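Local coordinates for protein LipS lipolytic enzyme (Unidentified, PDB 4FBL) that is a thermostable lipolytic enzyme of the alpha/beta hydrolase fold, probably hydrolysing ester bonds of lipids with a serine-histidine-aspartate triad, at residues C[149-154]-C[260-265]; C[179-184]-C[229-234]; C[222-227]-C[268-273]. All blocks are in the same frame, centred on the assembly; numbering follows the deposited sequence.

Contact 1. Residues C[149-154]-C[260-265]. With SPD (spermidine), chain I.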
# COMPACT_ATOMS: atom_id res chain seq x y z
N MET C 149 -5.22 -20.69 4.88
CA MET C 149 -5.79 -20.43 6.20
C MET C 149 -5.17 -19.12 6.75
O MET C 149 -4.36 -19.16 7.61
CB MET C 149 -5.42 -21.61 7.12
CG MET C 149 -5.86 -23.02 6.50
SD MET C 149 -4.45 -23.76 5.56
CE MET C 149 -3.71 -24.65 6.88
N PRO C 150 -5.55 -17.95 6.22
CA PRO C 150 -5.05 -16.72 6.85
C PRO C 150 -5.64 -16.51 8.28
O PRO C 150 -6.84 -16.68 8.55
CB PRO C 150 -5.48 -15.65 5.85
CG PRO C 150 -6.80 -16.20 5.22
CD PRO C 150 -6.63 -17.71 5.24
N ILE C 151 -4.77 -16.14 9.20
CA ILE C 151 -5.13 -15.94 10.58
C ILE C 151 -4.90 -14.47 10.95
O ILE C 151 -3.76 -14.00 10.91
CB ILE C 151 -4.20 -16.81 11.46
CG1 ILE C 151 -4.32 -18.32 11.08
CG2 ILE C 151 -4.63 -16.68 12.92
CD1 ILE C 151 -3.26 -19.24 11.79
N ASN C 152 -5.97 -13.79 11.35
CA ASN C 152 -5.88 -12.35 11.69
C ASN C 152 -5.08 -11.50 10.68
O ASN C 152 -4.21 -10.71 11.05
CB ASN C 152 -5.26 -12.23 13.10
CG ASN C 152 -6.23 -12.58 14.17
OD1 ASN C 152 -7.44 -12.46 13.98
ND2 ASN C 152 -5.72 -13.07 15.32
N ALA C 153 -5.37 -11.71 9.39
CA ALA C 153 -4.54 -11.22 8.31
C ALA C 153 -4.58 -9.68 8.25
O ALA C 153 -5.65 -9.12 8.35
CB ALA C 153 -5.04 -11.80 6.97
N ALA C 154 -3.41 -9.06 8.11
CA ALA C 154 -3.25 -7.60 8.24
C ALA C 154 -3.34 -6.91 6.83
O ALA C 154 -2.35 -6.42 6.26
CB ALA C 154 -1.90 -7.30 8.90
N VAL C 260 -2.46 -12.56 18.89
CA VAL C 260 -1.47 -13.60 18.63
C VAL C 260 -2.12 -14.95 18.96
O VAL C 260 -1.65 -15.70 19.89
CB VAL C 260 -0.17 -13.38 19.40
CG1 VAL C 260 0.97 -14.32 18.93
CG2 VAL C 260 0.33 -11.94 19.24
N ALA C 261 -3.16 -15.25 18.16
CA ALA C 261 -4.05 -16.32 18.44
C ALA C 261 -3.34 -17.71 18.38
O ALA C 261 -3.80 -18.66 19.06
CB ALA C 261 -5.27 -16.23 17.52
N THR C 262 -2.22 -17.79 17.64
CA THR C 262 -1.50 -19.05 17.38
C THR C 262 -0.74 -19.49 18.70
O THR C 262 -0.14 -20.57 18.78
CB THR C 262 -0.47 -18.86 16.28
OG1 THR C 262 0.39 -17.76 16.62
CG2 THR C 262 -1.16 -18.57 14.94
N LEU C 263 -0.74 -18.57 19.68
CA LEU C 263 -0.11 -18.78 21.00
C LEU C 263 -1.12 -18.80 22.08
O LEU C 263 -0.79 -19.12 23.22
CB LEU C 263 0.90 -17.67 21.27
CG LEU C 263 2.43 -17.83 21.10
CD1 LEU C 263 2.95 -18.99 20.20
CD2 LEU C 263 3.19 -16.54 20.91
N ASP C 264 -2.36 -18.48 21.76
CA ASP C 264 -3.40 -18.06 22.75
C ASP C 264 -4.41 -19.20 23.14
O ASP C 264 -4.28 -20.33 22.68
CB ASP C 264 -4.20 -16.89 22.14
CG ASP C 264 -4.73 -15.90 23.18
OD1 ASP C 264 -4.96 -16.31 24.36
OD2 ASP C 264 -4.97 -14.73 22.83
N ASN C 265 -5.46 -18.88 23.88
CA ASN C 265 -6.36 -19.95 24.35
C ASN C 265 -6.88 -20.74 23.17
O ASN C 265 -7.24 -21.90 23.34
CB ASN C 265 -7.60 -19.42 25.09
CG ASN C 265 -7.26 -18.74 26.37
OD1 ASN C 265 -6.51 -19.26 27.20
ND2 ASN C 265 -7.77 -17.52 26.52
N1 SPD I . -0.05 -8.45 19.59
C2 SPD I . 1.27 -8.65 19.12
C3 SPD I . 1.27 -9.04 17.60
C4 SPD I . 2.51 -9.86 17.28
C5 SPD I . 3.70 -9.00 16.84
N6 SPD I . 4.38 -9.76 15.81
C7 SPD I . 3.88 -11.05 15.40
C8 SPD I . 2.68 -10.99 14.43
C9 SPD I . 2.05 -9.61 14.19
N10 SPD I . 0.61 -9.71 14.35
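I151 and T262 meet methyl to methyl, CD1 of the isoleucine lying 3.8 Å from CG2 of the threonine, with the two side chains running at a slant to each other. The isoleucine gets there because CG1 stands anti to the carbonyl carbon (chi1 -59°) and the chain then extends, which carries CD1 out from the strand toward the loop. T262 turns its methyl to this contact, while its OG1 is hydrogen-bonded to S66 O. One residue on, N152 lays its amide nitrogen against a methyl: ND2 to A261 CB is 3.9 Å, a van der Waals touch. The polar work of that amide is done just outside the pair, where ND2 bonds to H259 O and OD1 to S226 N, so both ends are gripped and the flip of the group is fixed. V260 points away from the strand, and its CG2 lies 3.4 Å from spermidine C2. The loop itself is tied by L263 N to V260 O, 3.0 Å. This is the loop that follows H259, the probable triad histidine of this alpha/beta hydrolase, packed on the C-terminal end of a central parallel strand beside S128 and D229, the other probable triad members.

Contact 2. Residues C[179-184]-C[229-234]. With SPD (spermidine), chain I.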
# COMPACT_ATOMS: atom_id res chain seq x y z
N GLY C 179 4.29 -6.62 19.76
CA GLY C 179 4.27 -7.98 20.37
C GLY C 179 3.43 -8.28 21.62
O GLY C 179 3.24 -7.43 22.55
N SER C 180 2.93 -9.53 21.63
CA SER C 180 2.06 -10.08 22.70
C SER C 180 0.74 -9.30 23.05
O SER C 180 0.59 -8.81 24.16
CB SER C 180 2.91 -10.34 23.94
OG SER C 180 4.26 -10.68 23.62
N ASP C 181 -0.18 -9.15 22.10
CA ASP C 181 -1.57 -8.89 22.41
C ASP C 181 -2.18 -10.34 22.51
O ASP C 181 -2.56 -10.92 21.46
CB ASP C 181 -2.27 -8.07 21.30
CG ASP C 181 -3.77 -7.99 21.49
OD1 ASP C 181 -4.17 -7.85 22.66
OD2 ASP C 181 -4.60 -8.10 20.54
N ILE C 182 -2.29 -10.89 23.74
CA ILE C 182 -2.55 -12.34 23.99
C ILE C 182 -3.54 -12.39 25.16
O ILE C 182 -3.31 -11.77 26.17
CB ILE C 182 -1.24 -13.10 24.30
CG1 ILE C 182 -0.42 -13.21 23.05
CG2 ILE C 182 -1.54 -14.58 24.86
CD1 ILE C 182 1.02 -13.62 23.17
N LYS C 183 -4.70 -13.04 25.01
CA LYS C 183 -5.63 -13.05 26.13
C LYS C 183 -5.15 -13.93 27.34
O LYS C 183 -5.25 -13.48 28.50
CB LYS C 183 -7.04 -13.43 25.70
CG LYS C 183 -8.08 -13.13 26.79
CD LYS C 183 -9.42 -13.54 26.31
CE LYS C 183 -10.47 -13.20 27.33
NZ LYS C 183 -11.76 -13.51 26.70
N ALA C 184 -4.65 -15.14 27.06
CA ALA C 184 -4.10 -16.06 28.06
C ALA C 184 -2.96 -15.40 28.85
O ALA C 184 -1.95 -14.92 28.30
CB ALA C 184 -3.58 -17.34 27.42
N ASP C 229 -9.44 -8.02 18.83
CA ASP C 229 -8.04 -7.96 18.41
C ASP C 229 -7.63 -6.50 18.52
O ASP C 229 -8.28 -5.65 17.89
CB ASP C 229 -7.91 -8.44 16.91
CG ASP C 229 -6.50 -8.54 16.44
OD1 ASP C 229 -5.64 -7.76 16.92
OD2 ASP C 229 -6.18 -9.46 15.62
N HIS C 230 -6.60 -6.25 19.32
CA HIS C 230 -6.11 -4.91 19.61
C HIS C 230 -5.00 -4.46 18.63
O HIS C 230 -4.49 -3.36 18.77
CB HIS C 230 -5.62 -4.79 21.10
CG HIS C 230 -6.57 -5.43 22.08
ND1 HIS C 230 -7.89 -5.04 22.20
CD2 HIS C 230 -6.42 -6.52 22.90
CE1 HIS C 230 -8.51 -5.84 23.07
NE2 HIS C 230 -7.64 -6.74 23.51
N VAL C 231 -4.65 -5.32 17.64
CA VAL C 231 -3.58 -4.99 16.68
C VAL C 231 -4.14 -4.75 15.26
O VAL C 231 -3.89 -3.72 14.68
CB VAL C 231 -2.51 -6.05 16.76
CG1 VAL C 231 -1.31 -5.69 15.84
CG2 VAL C 231 -2.02 -6.09 18.18
N VAL C 232 -4.92 -5.70 14.74
CA VAL C 232 -5.36 -5.71 13.41
C VAL C 232 -6.85 -5.76 13.58
O VAL C 232 -7.35 -6.62 14.33
CB VAL C 232 -4.93 -7.01 12.60
CG1 VAL C 232 -5.77 -7.17 11.29
CG2 VAL C 232 -3.43 -7.03 12.27
N PRO C 233 -7.57 -4.86 12.89
CA PRO C 233 -9.01 -4.86 12.94
C PRO C 233 -9.70 -6.18 12.50
O PRO C 233 -9.39 -6.71 11.45
CB PRO C 233 -9.41 -3.67 12.03
CG PRO C 233 -8.22 -2.68 12.13
CD PRO C 233 -7.01 -3.67 12.19
N PRO C 234 -10.66 -6.67 13.32
CA PRO C 234 -11.32 -7.93 13.13
C PRO C 234 -12.12 -7.97 11.83
O PRO C 234 -12.35 -9.07 11.21
CB PRO C 234 -12.26 -7.98 14.33
CG PRO C 234 -11.45 -7.38 15.45
CD PRO C 234 -10.90 -6.13 14.69
N1 SPD I . -0.05 -8.45 19.59
C2 SPD I . 1.27 -8.65 19.12
C3 SPD I . 1.27 -9.04 17.60
C4 SPD I . 2.51 -9.86 17.28
C5 SPD I . 3.70 -9.00 16.84
N6 SPD I . 4.38 -9.76 15.81
C7 SPD I . 3.88 -11.05 15.40
C8 SPD I . 2.68 -10.99 14.43
C9 SPD I . 2.05 -9.61 14.19
N10 SPD I . 0.61 -9.71 14.35
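The two loops come nearest at D181 and H230, whose CA atoms are 6.7 Å apart, and one hydrogen bond joins them: H230 N gives to D181 OD2 at 3.0 Å with an angle of 158° at the hydrogen. The donor arrives from above the carboxylate plane, 41° out of it. D181 reaches across because its CG is anti to the backbone N (chi1 170°), which throws the carboxylate over to the other loop. OD2 also takes a weak hydrogen bond from H259 N. Lower on the same side chain, D181 CB rests on V231 CG2 at 3.7 Å, an apolar touch beside the bound spermidine. V231 CG2 is itself 3.4 Å from spermidine N1, so this valine lines the pocket together with G179, S180 and D181.

The segment 229-234 follows the strand 221-226, where an alpha/beta hydrolase carries its triad acid, and D229 is probably that acid: its OD2 bonds to H259 ND1. The other oxygen, OD1, closes an Asx turn, accepting from V231 N at 2.7 Å nearly along its C-O axis and from V232 N at 3.1 Å from well above the carboxylate plane. With both oxygens engaged, the carboxylate is held against rotation. D181 OD2 stands 3.8 Å from D229 OD1, two like-charged oxygens brought close, each accepting N-H groups. With an alanine here instead of D181, H230 N would probably lose its carboxylate acceptor, and the turn of 229-234 would sit less firmly against the loop 179-184. Further along that loop, K183 N and A184 N bond to the carboxylate of D264.

Contact 3. Residues C[222-227]-C[268-273]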
# COMPACT_ATOMS: atom_id res chain seq x y z
N LEU C 222 -9.99 -21.11 4.73
CA LEU C 222 -10.42 -21.05 6.09
C LEU C 222 -9.85 -19.77 6.68
O LEU C 222 -8.64 -19.66 6.96
CB LEU C 222 -9.93 -22.30 6.87
CG LEU C 222 -10.24 -22.39 8.37
CD1 LEU C 222 -11.77 -22.26 8.72
CD2 LEU C 222 -9.63 -23.66 9.00
N ILE C 223 -10.73 -18.78 6.85
CA ILE C 223 -10.30 -17.45 7.31
C ILE C 223 -10.54 -17.43 8.80
O ILE C 223 -11.68 -17.54 9.25
CB ILE C 223 -11.12 -16.34 6.60
CG1 ILE C 223 -11.02 -16.50 5.08
CG2 ILE C 223 -10.62 -14.91 7.03
CD1 ILE C 223 -12.35 -16.32 4.33
N ILE C 224 -9.45 -17.29 9.56
CA ILE C 224 -9.51 -17.39 11.01
C ILE C 224 -9.28 -16.02 11.59
O ILE C 224 -8.27 -15.43 11.31
CB ILE C 224 -8.39 -18.38 11.52
CG1 ILE C 224 -8.66 -19.74 10.86
CG2 ILE C 224 -8.37 -18.44 13.09
CD1 ILE C 224 -7.67 -20.87 11.26
N GLN C 225 -10.23 -15.53 12.37
CA GLN C 225 -10.15 -14.15 12.87
C GLN C 225 -10.57 -14.09 14.35
O GLN C 225 -11.61 -14.62 14.70
CB GLN C 225 -11.07 -13.20 12.05
CG GLN C 225 -10.58 -11.72 11.92
CD GLN C 225 -9.39 -11.47 10.91
OE1 GLN C 225 -8.60 -10.56 11.13
NE2 GLN C 225 -9.21 -12.33 9.86
N SER C 226 -9.79 -13.40 15.18
CA SER C 226 -10.14 -13.14 16.52
C SER C 226 -11.24 -12.07 16.58
O SER C 226 -11.21 -10.99 15.90
CB SER C 226 -8.94 -12.64 17.29
OG SER C 226 -7.93 -13.62 17.53
N ARG C 227 -12.23 -12.38 17.42
CA ARG C 227 -13.41 -11.56 17.53
C ARG C 227 -12.99 -10.26 18.19
O ARG C 227 -13.50 -9.23 17.89
CB ARG C 227 -14.52 -12.32 18.30
CG ARG C 227 -15.70 -11.57 18.55
CD ARG C 227 -16.69 -11.74 17.41
NE ARG C 227 -17.28 -13.09 17.38
CZ ARG C 227 -18.18 -13.46 16.47
NH1 ARG C 227 -18.66 -12.61 15.57
NH2 ARG C 227 -18.64 -14.69 16.48
N GLU C 268 -5.25 -24.54 20.08
CA GLU C 268 -5.67 -25.93 19.79
C GLU C 268 -6.75 -26.10 18.76
O GLU C 268 -6.62 -26.97 17.87
CB GLU C 268 -6.15 -26.57 21.11
CG GLU C 268 -4.98 -26.89 22.07
CD GLU C 268 -4.69 -25.75 23.05
OE1 GLU C 268 -5.46 -24.74 23.08
OE2 GLU C 268 -3.63 -25.87 23.73
N LEU C 269 -7.82 -25.34 18.89
CA LEU C 269 -8.90 -25.23 17.88
C LEU C 269 -8.35 -24.85 16.48
O LEU C 269 -8.70 -25.49 15.45
CB LEU C 269 -9.92 -24.19 18.35
CG LEU C 269 -11.08 -23.89 17.36
CD1 LEU C 269 -12.01 -25.08 17.21
CD2 LEU C 269 -11.90 -22.73 17.88
N ILE C 270 -7.40 -23.90 16.44
CA ILE C 270 -6.83 -23.45 15.15
C ILE C 270 -6.06 -24.67 14.54
O ILE C 270 -6.18 -24.93 13.36
CB ILE C 270 -5.82 -22.24 15.33
CG1 ILE C 270 -6.55 -20.98 15.79
CG2 ILE C 270 -5.04 -21.97 13.99
CD1 ILE C 270 -5.58 -19.87 16.33
N LEU C 271 -5.28 -25.40 15.33
CA LEU C 271 -4.47 -26.52 14.76
C LEU C 271 -5.41 -27.57 14.29
O LEU C 271 -5.26 -28.15 13.17
CB LEU C 271 -3.54 -27.10 15.84
CG LEU C 271 -2.71 -28.31 15.49
CD1 LEU C 271 -1.88 -28.14 14.18
CD2 LEU C 271 -1.84 -28.71 16.66
N GLU C 272 -6.36 -27.91 15.18
CA GLU C 272 -7.33 -29.01 14.82
C GLU C 272 -8.11 -28.70 13.53
O GLU C 272 -8.21 -29.52 12.62
CB GLU C 272 -8.31 -29.33 15.98
CG GLU C 272 -9.09 -30.64 15.79
CD GLU C 272 -10.24 -30.57 14.70
OE1 GLU C 272 -10.89 -29.49 14.54
OE2 GLU C 272 -10.49 -31.63 14.02
N ARG C 273 -8.73 -27.53 13.47
CA ARG C 273 -9.52 -27.16 12.25
C ARG C 273 -8.62 -26.97 11.02
O ARG C 273 -9.04 -27.21 9.95
CB ARG C 273 -10.37 -25.90 12.50
CG ARG C 273 -11.27 -26.09 13.65
CD ARG C 273 -12.58 -26.81 13.26
NE ARG C 273 -13.64 -25.79 13.28
CZ ARG C 273 -14.62 -25.71 14.21
NH1 ARG C 273 -14.78 -26.64 15.18
NH2 ARG C 273 -15.46 -24.72 14.17
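I224 points its side chain from the strand at I270 on the helix. From CB the chain forks: CG2, anti to the backbone N, comes to 4.1 Å from I270 CG1, while CG1 stands anti to the carbonyl carbon (chi1 -59°) and carries the longer arm onward. At its end CD1 meets I270 CG2 at 3.9 Å. The two isoleucines thus touch twice, each offering its CG2 methyl to the other's longer branch, and cross at a slant. Both also touch L254 on the neighbouring strand 249-254. Here the last helix of the alpha/beta hydrolase fold, 267-279, covers one face of the central sheet, I270 being the apolar residue it sets against this strand. Two residues earlier on the strand, on the same face, L222 reaches the next turn of that helix: CD2 lies 3.7 Å from R273 O, a packing contact with the backbone, and 4.2 Å from R273 CB. The arginine begins toward the strand, but its guanidinium leads away and lays one face over L269 CD1. I270 extends the apolar surface further, touching A261 in the loop before helix 267-279 and L70 on helix 68-76.

How the contacts relate
Contacts 1 and 3 are buried and almost wholly apolar across their segments, while contact 2 is partly buried, at the pocket, and carries a carboxylate-to-backbone bond. Contacts 1 and 3 share the central sheet, in which strands 147-151 and 221-226 are neighbours: N152 N bonds to I224 O at 2.8 Å. A261 and I270 pack together where their other segments meet. Contacts 1 and 2 both border spermidine; D264 and the loop 179-184 are joined by carboxylate-to-backbone bonds, while N152 packs on D229. Contacts 2 and 3 touch more modestly, through P233 and P234 against residues 225-227.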